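Local coordinates for protein endonuclease 2 (Arabidopsis thaliana, PDB 4CXO) that cleaves RNA and single-stranded DNA, and double-stranded DNA less readily, to 5'-phosphorylated products, using three bound divalent metal ions, at residues A[6-11]-A[172-177]; A[51-56]-A[81-86]; A[127-132]-A[155-160]. One frame throughout, in Å; residues are numbered along the deposited sequence. Where two conformers were deposited one is given.

Contact 1. Residues A[6-11]-A[172-177]; sequences HEIICK and SALEGM. With ZN (zinc ion), chain J.
Lys11 on helix 3-14 reaches across to Glu175 near the start of helix 174-187, and the two form a salt bridge. Lys11 NZ lies 2.7 Å from Glu175 OE2 and meets the lone pair on the syn side, toward the other carboxylate oxygen. The lysine chain runs extended as far as CE, then bends at its last torsion (chi4 -78°), which turns NZ to the acid. Glu175 starts off away from segment 6-11, and a bend at chi2 (-59°) brings its carboxylate back. The two side chains cross at about a right angle.

An apolar layer adjoins this pair. Leu174 CD2 packs 3.8 Å from Lys11 CE, so the aliphatic part of the lysine is used as well as its charge. The other methyl, Leu174 CD1, lies 4.0 Å from Ile8 CG1. Ile8 CD1 approaches Met177 SD, but Met177 has two conformers and this detail is less certain.

Further out, Ile8 touches Val178 and Leu181 of helix 174-187 and Leu247 of helix 233-262. Elsewhere on helix 3-14, His6 NE2 binds a zinc ion at 2.0 Å together with Trp1 and Asp124. Cys10 is tied to Cys41 by a disulfide. The contact packs a zinc-carrying helix of the S1/P1 nuclease fold against helix 174-187.

Glu7 OE1 stands 6.1 Å from Glu175 OE2. The charge on Lys11 probably offsets this nearby negative pair. Ile8 and Leu174 supply the apolar side, next to a charged pair at the more exposed end.

Contact 2. Residues A[51-56]-A[81-86]; sequences YHWSSP and KGRCVA. With NAG (2-acetamido-2-deoxy-beta-D-glucopyranose), chain B; NAG (2-acetamido-2-deoxy-beta-D-glucopyranose), chain C; TMP (thymidine-5'-phosphate), chain G.
Arg83, the centre of an inverse gamma turn just before helix 85-96, meets Trp53 in the 3-10 segment 52-56. A glycan completes the junction. Its two linked N-acetylglucosamines belong to the N-glycan on Asn91.

The tight part is built round the guanidinium group. Arg83 NH2 donates to Trp53 O at 2.9 Å, with an N-H...O angle of 162°. The oxygen lies in the guanidinium plane, but the donor sits above the plane of the carbonyl. Both terminal nitrogens also grip one sugar hydroxyl: O3 of the chain C sugar is 3.0 Å from Arg83 NH1 and 3.1 Å from Arg83 NH2. O6 of the chain B sugar lies over one guanidinium face. These bonds should hold the group's rotation.

The indole is turned 72° from the guanidinium, and Arg83 NH2 comes at its edge. Trp53 CG sits between the backbone N and the carbonyl carbon (chi1 52°), a crowded position. This stands the ring between protein and sugar. One face is covered near its rim by Tyr51 CB and Ser54 CB. On the opposite face, C1 of the chain B sugar is 3.9 Å above the plane of the Trp53 ring, over its centre.

The other side of the contact is looser. Pro56 O comes no nearer to Cys84 CA than 3.7 Å, and a water stands 2.8 Å from both Pro56 O and Arg83 O. Cys84, the N-cap residue of helix 85-96, is tied by a disulfide to Cys74. Beyond Arg83, a thymidine-5'-phosphate lies against Gly82, its O3' 3.4 Å from Gly82 CA.

Contact 3. Residues A[127-132]-A[155-160]; sequences QPLHVS and HIWDSN. With ZN (zinc ion), chain I; TMP (thymidine-5'-phosphate), chain E.
Trp157, Gln127 and Asp158 bury most of the surface here, beside a zinc ion of the active site. The Gln127 chain bends at chi2 (-77°), which lays its amide against Trp157 CB. From there Gln127 NE2 donates to Asp158 OD1 at 2.9 Å and 178°. The bond is in the amide plane but comes from above the carboxylate plane; the two groups stand at 90°. The other end of the amide, Gln127 OE1, accepts from Leu129 N at 2.9 Å.

Asp158 grips the zinc with both oxygens, OD1 at 2.5 Å and OD2 at 2.2 Å. His130 NE2 binds the same ion at 2.2 Å, with His154 and O3' of a bound thymidine-5'-phosphate. Gln127 is thus a second-shell residue, and a leucine here would probably leave both Asp158 OD1 and Leu129 N without their amide partner.

Trp157 holds the apolar side. Leu129 CD1 is 3.7 Å from Trp157 CD1, and Pro128 CG is 3.8 Å from Trp157 CZ3. Trp157 NE1 is hydrogen-bonded to Tyr235, and His130 ND1 to the carbonyl of His58.

Helix 206-221 packs on Pro128, Leu129 and Trp157. Strand 143-146 touches Ile156, and the backbones of His130 and Ser132 bond to Ile60 of strand 60-62.

Overall arrangement
From the N terminus, helix 3-14 opens contact 1, which closes only at 172-177, the start of helix 174-187. The other two contacts are nested in this long loop. Contact 2 comes first and closes a short loop between 51-56 and the start of helix 85-96. Contact 3 follows in series and joins the turn after helix 111-124 to helix 153-169; none cross. Contacts 1 and 2 lie on opposite sides of the chain's centre, about 27 Å between centres. The centre of contact 3 is about 17 Å from each of theirs. Zinc ligands come from contacts 1 and 3, while contact 2 packs against the N-glycan of Asn91.

Contact 1. Residues A[6-11]-A[172-177]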
loop_
_atom_site.group_PDB
_atom_site.type_symbol
_atom_site.label_atom_id
_atom_site.label_comp_id
_atom_site.label_asym_id
_atom_site.label_seq_id
_atom_site.Cartn_x
_atom_site.Cartn_y
_atom_site.Cartn_z
ATOM N N HIS A 6 -5.355 -2.570 -3.596
ATOM C CA HIS A 6 -4.277 -3.366 -4.169
ATOM C C HIS A 6 -4.450 -3.577 -5.669
ATOM O O HIS A 6 -3.480 -3.545 -6.419
ATOM C CB HIS A 6 -4.144 -4.710 -3.450
ATOM C CG HIS A 6 -3.611 -4.562 -2.076
ATOM N ND1 HIS A 6 -2.284 -4.293 -1.816
ATOM C CD2 HIS A 6 -4.242 -4.548 -0.882
ATOM C CE1 HIS A 6 -2.122 -4.150 -0.513
ATOM N NE2 HIS A 6 -3.294 -4.299 0.070
ATOM N N GLU A 7 -5.677 -3.787 -6.111
ATOM C CA GLU A 7 -5.922 -3.908 -7.542
ATOM C C GLU A 7 -5.516 -2.649 -8.304
ATOM O O GLU A 7 -4.885 -2.729 -9.352
ATOM C CB GLU A 7 -7.392 -4.171 -7.816
ATOM C CG GLU A 7 -7.811 -5.608 -7.752
ATOM C CD GLU A 7 -9.205 -5.745 -8.317
ATOM O OE1 GLU A 7 -9.353 -5.832 -9.555
ATOM O OE2 GLU A 7 -10.144 -5.682 -7.517
ATOM N N ILE A 8 -5.906 -1.489 -7.787
ATOM C CA ILE A 8 -5.566 -0.229 -8.423
ATOM C C ILE A 8 -4.042 -0.058 -8.487
ATOM O O ILE A 8 -3.478 0.297 -9.518
ATOM C CB ILE A 8 -6.217 0.948 -7.675
ATOM C CG1 ILE A 8 -7.730 0.916 -7.871
ATOM C CG2 ILE A 8 -5.688 2.299 -8.167
ATOM C CD1 ILE A 8 -8.486 1.763 -6.858
ATOM N N ILE A 9 -3.378 -0.319 -7.378
ATOM C CA ILE A 9 -1.936 -0.149 -7.298
ATOM C C ILE A 9 -1.235 -1.091 -8.282
ATOM O O ILE A 9 -0.346 -0.687 -9.017
ATOM C CB ILE A 9 -1.459 -0.396 -5.858
ATOM C CG1 ILE A 9 -1.803 0.825 -5.016
ATOM C CG2 ILE A 9 0.044 -0.605 -5.797
ATOM C CD1 ILE A 9 -1.696 0.615 -3.528
ATOM N N CYS A 10 -1.647 -2.346 -8.302
ATOM C CA CYS A 10 -0.972 -3.312 -9.201
ATOM C C CYS A 10 -1.272 -3.055 -10.676
ATOM O O CYS A 10 -0.420 -3.298 -11.530
ATOM C CB CYS A 10 -1.283 -4.729 -8.777
ATOM S SG CYS A 10 -0.329 -5.135 -7.303
ATOM N N LYS A 11 -2.463 -2.535 -10.971
ATOM C CA LYS A 11 -2.819 -2.159 -12.338
ATOM C C LYS A 11 -1.976 -1.002 -12.825
ATOM O O LYS A 11 -1.487 -1.017 -13.954
ATOM C CB LYS A 11 -4.319 -1.841 -12.480
ATOM C CG LYS A 11 -5.201 -3.091 -12.469
ATOM C CD LYS A 11 -6.682 -2.752 -12.395
ATOM C CE LYS A 11 -7.548 -4.005 -12.372
ATOM N NZ LYS A 11 -7.687 -4.579 -13.731
ATOM N N SER A 172 -19.298 2.625 -10.472
ATOM C CA SER A 172 -18.884 1.225 -10.345
ATOM C C SER A 172 -17.880 0.727 -11.358
ATOM O O SER A 172 -17.745 -0.474 -11.548
ATOM C CB SER A 172 -20.099 0.295 -10.278
ATOM O OG SER A 172 -20.823 0.549 -9.064
ATOM N N ALA A 173 -17.129 1.628 -11.962
ATOM C CA ALA A 173 -16.021 1.227 -12.825
ATOM C C ALA A 173 -14.679 1.395 -12.115
ATOM O O ALA A 173 -14.171 2.501 -12.061
ATOM C CB ALA A 173 -16.054 2.072 -14.089
ATOM N N LEU A 174 -14.096 0.329 -11.561
ATOM C CA LEU A 174 -12.755 0.462 -10.928
ATOM C C LEU A 174 -11.741 0.922 -11.965
ATOM O O LEU A 174 -10.844 1.740 -11.651
ATOM C CB LEU A 174 -12.282 -0.842 -10.265
ATOM C CG LEU A 174 -10.884 -0.857 -9.605
ATOM C CD1 LEU A 174 -10.933 -1.440 -8.202
ATOM C CD2 LEU A 174 -9.850 -1.611 -10.436
ATOM N N GLU A 175 -11.896 0.465 -13.213
ATOM C CA GLU A 175 -10.976 0.936 -14.245
ATOM C C GLU A 175 -11.075 2.429 -14.414
ATOM O O GLU A 175 -10.138 3.035 -14.888
ATOM C CB GLU A 175 -11.177 0.274 -15.609
ATOM C CG GLU A 175 -10.953 -1.216 -15.638
ATOM C CD GLU A 175 -9.566 -1.677 -15.215
ATOM O OE1 GLU A 175 -8.562 -0.912 -15.257
ATOM O OE2 GLU A 175 -9.489 -2.851 -14.829
ATOM N N GLY A 176 -12.210 3.018 -14.024
ATOM C CA GLY A 176 -12.384 4.461 -14.095
ATOM C C GLY A 176 -11.398 5.180 -13.186
ATOM O O GLY A 176 -10.788 6.152 -13.587
ATOM N N MET A 177 -11.212 4.680 -11.970
ATOM C CA MET A 177 -10.263 5.319 -11.045
ATOM C C MET A 177 -8.826 5.067 -11.511
ATOM O O MET A 177 -7.994 5.968 -11.467
ATOM C CB MET A 177 -10.450 4.867 -9.592
ATOM C CG MET A 177 -9.701 5.763 -8.603
ATOM S SD MET A 177 -9.656 5.219 -6.879
ATOM C CE MET A 177 -11.401 5.291 -6.506
HETATM ZN ZN ZN J . -3.631 -3.897 2.011
#

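Contact 2. Residues A[51-56]-A[81-86]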
loop_
_atom_site.group_PDB
_atom_site.type_symbol
_atom_site.label_atom_id
_atom_site.label_comp_id
_atom_site.label_asym_id
_atom_site.label_seq_id
_atom_site.Cartn_x
_atom_site.Cartn_y
_atom_site.Cartn_z
ATOM N N TYR A 51 0.560 -18.562 7.118
ATOM C CA TYR A 51 1.928 -18.148 7.375
ATOM C C TYR A 51 1.875 -17.134 8.503
ATOM O O TYR A 51 1.961 -15.916 8.276
ATOM C CB TYR A 51 2.550 -17.493 6.137
ATOM C CG TYR A 51 2.835 -18.371 4.934
ATOM C CD1 TYR A 51 2.911 -19.759 5.027
ATOM C CD2 TYR A 51 3.112 -17.789 3.706
ATOM C CE1 TYR A 51 3.211 -20.535 3.915
ATOM C CE2 TYR A 51 3.411 -18.555 2.584
ATOM C CZ TYR A 51 3.459 -19.926 2.694
ATOM O OH TYR A 51 3.760 -20.691 1.588
ATOM N N HIS A 52 1.731 -17.635 9.725
ATOM C CA HIS A 52 1.448 -16.774 10.881
ATOM C C HIS A 52 2.551 -15.745 11.111
ATOM O O HIS A 52 2.294 -14.627 11.536
ATOM C CB HIS A 52 1.229 -17.615 12.139
ATOM C CG HIS A 52 0.925 -16.801 13.356
ATOM N ND1 HIS A 52 0.044 -15.741 13.338
ATOM C CD2 HIS A 52 1.391 -16.882 14.625
ATOM C CE1 HIS A 52 -0.025 -15.207 14.544
ATOM N NE2 HIS A 52 0.783 -15.882 15.344
ATOM N N TRP A 53 3.779 -16.133 10.797
ATOM C CA TRP A 53 4.930 -15.241 10.824
ATOM C C TRP A 53 4.794 -13.999 9.936
ATOM O O TRP A 53 5.507 -13.021 10.147
ATOM C CB TRP A 53 6.193 -16.010 10.408
ATOM C CG TRP A 53 6.057 -16.752 9.118
ATOM C CD1 TRP A 53 5.705 -18.066 8.959
ATOM C CD2 TRP A 53 6.281 -16.238 7.804
ATOM N NE1 TRP A 53 5.679 -18.390 7.628
ATOM C CE2 TRP A 53 6.046 -17.292 6.898
ATOM C CE3 TRP A 53 6.662 -14.988 7.304
ATOM C CZ2 TRP A 53 6.176 -17.131 5.519
ATOM C CZ3 TRP A 53 6.792 -14.830 5.943
ATOM C CH2 TRP A 53 6.544 -15.892 5.061
ATOM N N SER A 54 3.901 -14.038 8.953
ATOM C CA SER A 54 3.770 -12.954 7.974
ATOM C C SER A 54 2.847 -11.816 8.403
ATOM O O SER A 54 2.858 -10.749 7.798
ATOM C CB SER A 54 3.286 -13.508 6.624
ATOM O OG SER A 54 1.925 -13.871 6.645
ATOM N N SER A 55 2.043 -12.042 9.429
ATOM C CA SER A 55 0.990 -11.091 9.779
ATOM C C SER A 55 1.530 -9.695 10.117
ATOM O O SER A 55 1.008 -8.687 9.623
ATOM C CB SER A 55 0.140 -11.640 10.923
ATOM O OG SER A 55 -0.896 -10.741 11.236
ATOM N N PRO A 56 2.600 -9.617 10.935
ATOM C CA PRO A 56 3.127 -8.295 11.280
ATOM C C PRO A 56 3.868 -7.599 10.147
ATOM O O PRO A 56 4.147 -6.407 10.254
ATOM C CB PRO A 56 4.079 -8.585 12.440
ATOM C CG PRO A 56 3.705 -9.961 12.924
ATOM C CD PRO A 56 3.300 -10.677 11.681
ATOM N N LYS A 81 13.773 -7.444 15.294
ATOM C CA LYS A 81 14.081 -6.370 14.354
ATOM C C LYS A 81 13.847 -6.812 12.914
ATOM O O LYS A 81 14.156 -7.942 12.554
ATOM C CB LYS A 81 15.533 -5.920 14.525
ATOM C CG LYS A 81 15.946 -4.757 13.629
ATOM C CD LYS A 81 17.452 -4.549 13.676
ATOM C CE LYS A 81 17.880 -3.389 12.799
ATOM N NZ LYS A 81 17.272 -2.127 13.280
ATOM N N GLY A 82 13.308 -5.909 12.100
ATOM C CA GLY A 82 13.047 -6.187 10.690
ATOM C C GLY A 82 11.640 -6.676 10.375
ATOM O O GLY A 82 11.236 -6.716 9.207
ATOM N N ARG A 83 10.868 -7.029 11.390
ATOM C CA ARG A 83 9.580 -7.657 11.141
ATOM C C ARG A 83 8.469 -6.616 11.086
ATOM O O ARG A 83 7.665 -6.479 11.990
ATOM C CB ARG A 83 9.332 -8.745 12.172
ATOM C CG ARG A 83 10.466 -9.767 12.158
ATOM C CD ARG A 83 10.013 -11.154 12.559
ATOM N NE ARG A 83 9.051 -11.715 11.609
ATOM C CZ ARG A 83 9.368 -12.319 10.464
ATOM N NH1 ARG A 83 10.634 -12.451 10.089
ATOM N NH2 ARG A 83 8.402 -12.795 9.682
ATOM N N CYS A 84 8.480 -5.864 9.995
ATOM C CA CYS A 84 7.472 -4.859 9.707
ATOM C C CYS A 84 7.465 -4.718 8.195
ATOM O O CYS A 84 8.312 -5.300 7.515
ATOM C CB CYS A 84 7.825 -3.538 10.384
ATOM S SG CYS A 84 9.018 -2.502 9.506
ATOM N N VAL A 85 6.531 -3.937 7.660
ATOM C CA VAL A 85 6.364 -3.881 6.211
ATOM C C VAL A 85 7.611 -3.338 5.493
ATOM O O VAL A 85 7.926 -3.774 4.391
ATOM C CB VAL A 85 5.051 -3.156 5.801
ATOM C CG1 VAL A 85 5.083 -1.687 6.152
ATOM C CG2 VAL A 85 4.738 -3.383 4.320
ATOM N N ALA A 86 8.345 -2.422 6.118
ATOM C CA ALA A 86 9.574 -1.923 5.518
ATOM C C ALA A 86 10.606 -3.022 5.441
ATOM O O ALA A 86 11.238 -3.201 4.415
ATOM C CB ALA A 86 10.134 -0.745 6.290
HETATM C C1 NAG B . 10.100 -17.228 6.916
HETATM C C2 NAG B . 10.207 -18.746 6.796
HETATM C C3 NAG B . 9.322 -19.447 7.811
HETATM C C4 NAG B . 9.644 -18.923 9.199
HETATM C C5 NAG B . 9.599 -17.397 9.231
HETATM C C6 NAG B . 10.070 -16.868 10.577
HETATM C C7 NAG B . 10.830 -19.493 4.569
HETATM C C8 NAG B . 10.382 -19.978 3.221
HETATM N N2 NAG B . 9.876 -19.211 5.463
HETATM O O3 NAG B . 9.526 -20.846 7.753
HETATM O O4 NAG B . 8.636 -19.402 10.049
HETATM O O5 NAG B . 10.416 -16.829 8.229
HETATM O O6 NAG B . 10.037 -15.464 10.574
HETATM O O7 NAG B . 12.032 -19.356 4.799
HETATM C C1 NAG C . 11.820 -12.974 4.513
HETATM C C2 NAG C . 11.047 -12.902 5.848
HETATM C C3 NAG C . 11.071 -14.270 6.518
HETATM C C4 NAG C . 10.602 -15.343 5.529
HETATM C C5 NAG C . 11.256 -15.189 4.150
HETATM C C6 NAG C . 10.608 -16.089 3.106
HETATM C C7 NAG C . 11.057 -10.628 6.853
HETATM C C8 NAG C . 10.075 -10.211 5.840
HETATM N N2 NAG C . 11.483 -11.884 6.799
HETATM O O3 NAG C . 10.316 -14.270 7.722
HETATM O O4 NAG C . 11.002 -16.618 5.979
HETATM O O5 NAG C . 11.175 -13.868 3.664
HETATM O O6 NAG C . 9.201 -15.906 3.052
HETATM O O7 NAG C . 11.443 -9.786 7.684
HETATM P P TMP G . 17.915 -7.148 5.158
HETATM O O1P TMP G . 17.303 -7.072 3.748
HETATM O O2P TMP G . 19.259 -7.766 5.472
HETATM O "O5'" TMP G . 16.869 -7.663 6.269
HETATM C "C5'" TMP G . 15.503 -7.224 6.351
HETATM C "C4'" TMP G . 14.696 -8.298 7.080
HETATM O "O4'" TMP G . 14.491 -9.409 6.199
HETATM C "C3'" TMP G . 15.394 -8.861 8.319
HETATM O "O3'" TMP G . 14.458 -9.024 9.393
HETATM C "C2'" TMP G . 15.937 -10.218 7.897
HETATM C "C1'" TMP G . 15.034 -10.624 6.737
HETATM N N1 TMP G . 15.717 -11.393 5.679
HETATM C C2 TMP G . 15.521 -12.798 5.554
HETATM O O2 TMP G . 14.784 -13.415 6.354
HETATM N N3 TMP G . 16.128 -13.499 4.581
HETATM C C4 TMP G . 16.933 -12.908 3.686
HETATM O O4 TMP G . 17.489 -13.592 2.788
HETATM C C5 TMP G . 17.151 -11.439 3.784
HETATM C C5M TMP G . 18.041 -10.700 2.822
HETATM C C6 TMP G . 16.507 -10.748 4.803
HETATM O O HOH W 1 5.235 -5.096 12.530
#

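Contact 3. Residues A[127-132]-A[155-160]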
loop_
_atom_site.group_PDB
_atom_site.type_symbol
_atom_site.label_atom_id
_atom_site.label_comp_id
_atom_site.label_asym_id
_atom_site.label_seq_id
_atom_site.Cartn_x
_atom_site.Cartn_y
_atom_site.Cartn_z
ATOM N N GLN A 127 -0.484 2.765 2.666
ATOM C CA GLN A 127 -1.737 3.039 3.369
ATOM C C GLN A 127 -1.310 3.767 4.639
ATOM O O GLN A 127 -0.576 3.217 5.440
ATOM C CB GLN A 127 -2.476 1.727 3.663
ATOM C CG GLN A 127 -3.999 1.844 3.750
ATOM C CD GLN A 127 -4.514 2.435 5.060
ATOM O OE1 GLN A 127 -4.177 3.553 5.414
ATOM N NE2 GLN A 127 -5.384 1.705 5.747
ATOM N N PRO A 128 -1.736 5.035 4.820
ATOM C CA PRO A 128 -1.235 5.789 5.972
ATOM C C PRO A 128 -1.391 5.092 7.321
ATOM O O PRO A 128 -0.470 5.137 8.137
ATOM C CB PRO A 128 -2.073 7.069 5.939
ATOM C CG PRO A 128 -2.359 7.263 4.490
ATOM C CD PRO A 128 -2.559 5.878 3.942
ATOM N N LEU A 129 -2.515 4.432 7.561
ATOM C CA LEU A 129 -2.732 3.800 8.845
ATOM C C LEU A 129 -2.020 2.458 8.973
ATOM O O LEU A 129 -2.071 1.841 10.020
ATOM C CB LEU A 129 -4.226 3.677 9.147
ATOM C CG LEU A 129 -4.898 5.001 9.480
ATOM C CD1 LEU A 129 -6.390 4.820 9.684
ATOM C CD2 LEU A 129 -4.252 5.637 10.693
ATOM N N HIS A 130 -1.323 2.021 7.929
ATOM C CA HIS A 130 -0.401 0.904 8.065
ATOM C C HIS A 130 0.967 1.323 8.602
ATOM O O HIS A 130 1.832 0.490 8.789
ATOM C CB HIS A 130 -0.238 0.179 6.730
ATOM C CG HIS A 130 -1.322 -0.807 6.467
ATOM N ND1 HIS A 130 -1.076 -2.149 6.308
ATOM C CD2 HIS A 130 -2.663 -0.657 6.397
ATOM C CE1 HIS A 130 -2.219 -2.786 6.130
ATOM N NE2 HIS A 130 -3.199 -1.903 6.206
ATOM N N VAL A 131 1.164 2.619 8.798
ATOM C CA VAL A 131 2.344 3.157 9.489
ATOM C C VAL A 131 1.817 4.142 10.528
ATOM O O VAL A 131 1.760 5.356 10.303
ATOM C CB VAL A 131 3.303 3.844 8.509
ATOM C CG1 VAL A 131 4.607 4.231 9.201
ATOM C CG2 VAL A 131 3.590 2.930 7.328
ATOM N N SER A 132 1.364 3.608 11.646
ATOM C CA SER A 132 0.701 4.453 12.635
ATOM C C SER A 132 0.726 3.803 14.012
ATOM O O SER A 132 1.514 2.892 14.245
ATOM C CB SER A 132 -0.712 4.797 12.150
ATOM O OG SER A 132 -1.548 3.666 12.202
ATOM N N HIS A 155 -10.346 0.518 8.661
ATOM C CA HIS A 155 -11.155 -0.037 7.569
ATOM C C HIS A 155 -11.623 1.043 6.603
ATOM O O HIS A 155 -11.750 0.826 5.409
ATOM C CB HIS A 155 -12.363 -0.774 8.143
ATOM C CG HIS A 155 -13.081 -1.616 7.144
ATOM N ND1 HIS A 155 -14.143 -1.148 6.404
ATOM C CD2 HIS A 155 -12.878 -2.891 6.748
ATOM C CE1 HIS A 155 -14.566 -2.101 5.596
ATOM N NE2 HIS A 155 -13.823 -3.173 5.794
ATOM N N ILE A 156 -11.875 2.223 7.133
ATOM C CA ILE A 156 -12.278 3.350 6.309
ATOM C C ILE A 156 -11.178 3.681 5.320
ATOM O O ILE A 156 -11.456 3.912 4.151
ATOM C CB ILE A 156 -12.679 4.545 7.192
ATOM C CG1 ILE A 156 -14.075 4.272 7.760
ATOM C CG2 ILE A 156 -12.675 5.852 6.423
ATOM C CD1 ILE A 156 -14.469 5.166 8.904
ATOM N N TRP A 157 -9.934 3.622 5.781
ATOM C CA TRP A 157 -8.779 3.873 4.921
ATOM C C TRP A 157 -8.437 2.682 4.013
ATOM O O TRP A 157 -8.064 2.864 2.848
ATOM C CB TRP A 157 -7.595 4.358 5.772
ATOM C CG TRP A 157 -7.758 5.801 6.082
ATOM C CD1 TRP A 157 -8.541 6.346 7.045
ATOM C CD2 TRP A 157 -7.201 6.883 5.352
ATOM N NE1 TRP A 157 -8.499 7.720 6.975
ATOM C CE2 TRP A 157 -7.671 8.075 5.943
ATOM C CE3 TRP A 157 -6.348 6.965 4.248
ATOM C CZ2 TRP A 157 -7.307 9.319 5.484
ATOM C CZ3 TRP A 157 -5.992 8.210 3.786
ATOM C CH2 TRP A 157 -6.472 9.374 4.406
ATOM N N ASP A 158 -8.607 1.462 4.513
ATOM C CA ASP A 158 -8.367 0.280 3.677
ATOM C C ASP A 158 -9.355 0.182 2.508
ATOM O O ASP A 158 -8.967 -0.206 1.398
ATOM C CB ASP A 158 -8.509 -1.009 4.490
ATOM C CG ASP A 158 -7.218 -1.474 5.137
ATOM O OD1 ASP A 158 -6.125 -0.936 4.876
ATOM O OD2 ASP A 158 -7.319 -2.433 5.935
ATOM N N SER A 159 -10.616 0.522 2.776
ATOM C CA SER A 159 -11.728 0.172 1.903
ATOM C C SER A 159 -12.826 1.200 1.692
ATOM O O SER A 159 -13.229 1.442 0.558
ATOM C CB SER A 159 -12.366 -1.131 2.419
ATOM O OG SER A 159 -11.422 -2.182 2.302
ATOM N N ASN A 160 -13.349 1.801 2.743
ATOM C CA ASN A 160 -14.597 2.547 2.572
ATOM C C ASN A 160 -14.478 3.752 1.667
ATOM O O ASN A 160 -15.331 3.974 0.823
ATOM C CB ASN A 160 -15.184 2.966 3.913
ATOM C CG ASN A 160 -15.532 1.781 4.799
ATOM O OD1 ASN A 160 -14.744 1.363 5.626
ATOM N ND2 ASN A 160 -16.730 1.250 4.638
HETATM ZN ZN ZN I . -5.229 -2.586 6.480
HETATM P P TMP E . -6.241 -7.248 12.494
HETATM O O1P TMP E . -5.098 -8.192 12.761
HETATM O O2P TMP E . -7.480 -7.932 11.964
HETATM O O3P TMP E . -6.488 -6.218 13.577
HETATM O "O5'" TMP E . -5.747 -6.363 11.251
HETATM C "C5'" TMP E . -6.688 -5.500 10.620
HETATM C "C4'" TMP E . -5.993 -4.516 9.690
HETATM O "O4'" TMP E . -5.177 -3.566 10.378
HETATM C "C3'" TMP E . -5.019 -5.174 8.742
HETATM O "O3'" TMP E . -5.090 -4.364 7.578
HETATM C "C2'" TMP E . -3.640 -5.050 9.373
HETATM C "C1'" TMP E . -3.777 -3.681 10.034
HETATM N N1 TMP E . -3.041 -3.391 11.279
HETATM C C2 TMP E . -2.257 -2.211 11.376
HETATM O O2 TMP E . -2.130 -1.445 10.388
HETATM N N3 TMP E . -1.617 -1.899 12.519
HETATM C C4 TMP E . -1.715 -2.693 13.589
HETATM O O4 TMP E . -1.113 -2.380 14.629
HETATM C C5 TMP E . -2.542 -3.929 13.524
HETATM C C5M TMP E . -2.691 -4.859 14.686
HETATM C C6 TMP E . -3.186 -4.210 12.339
#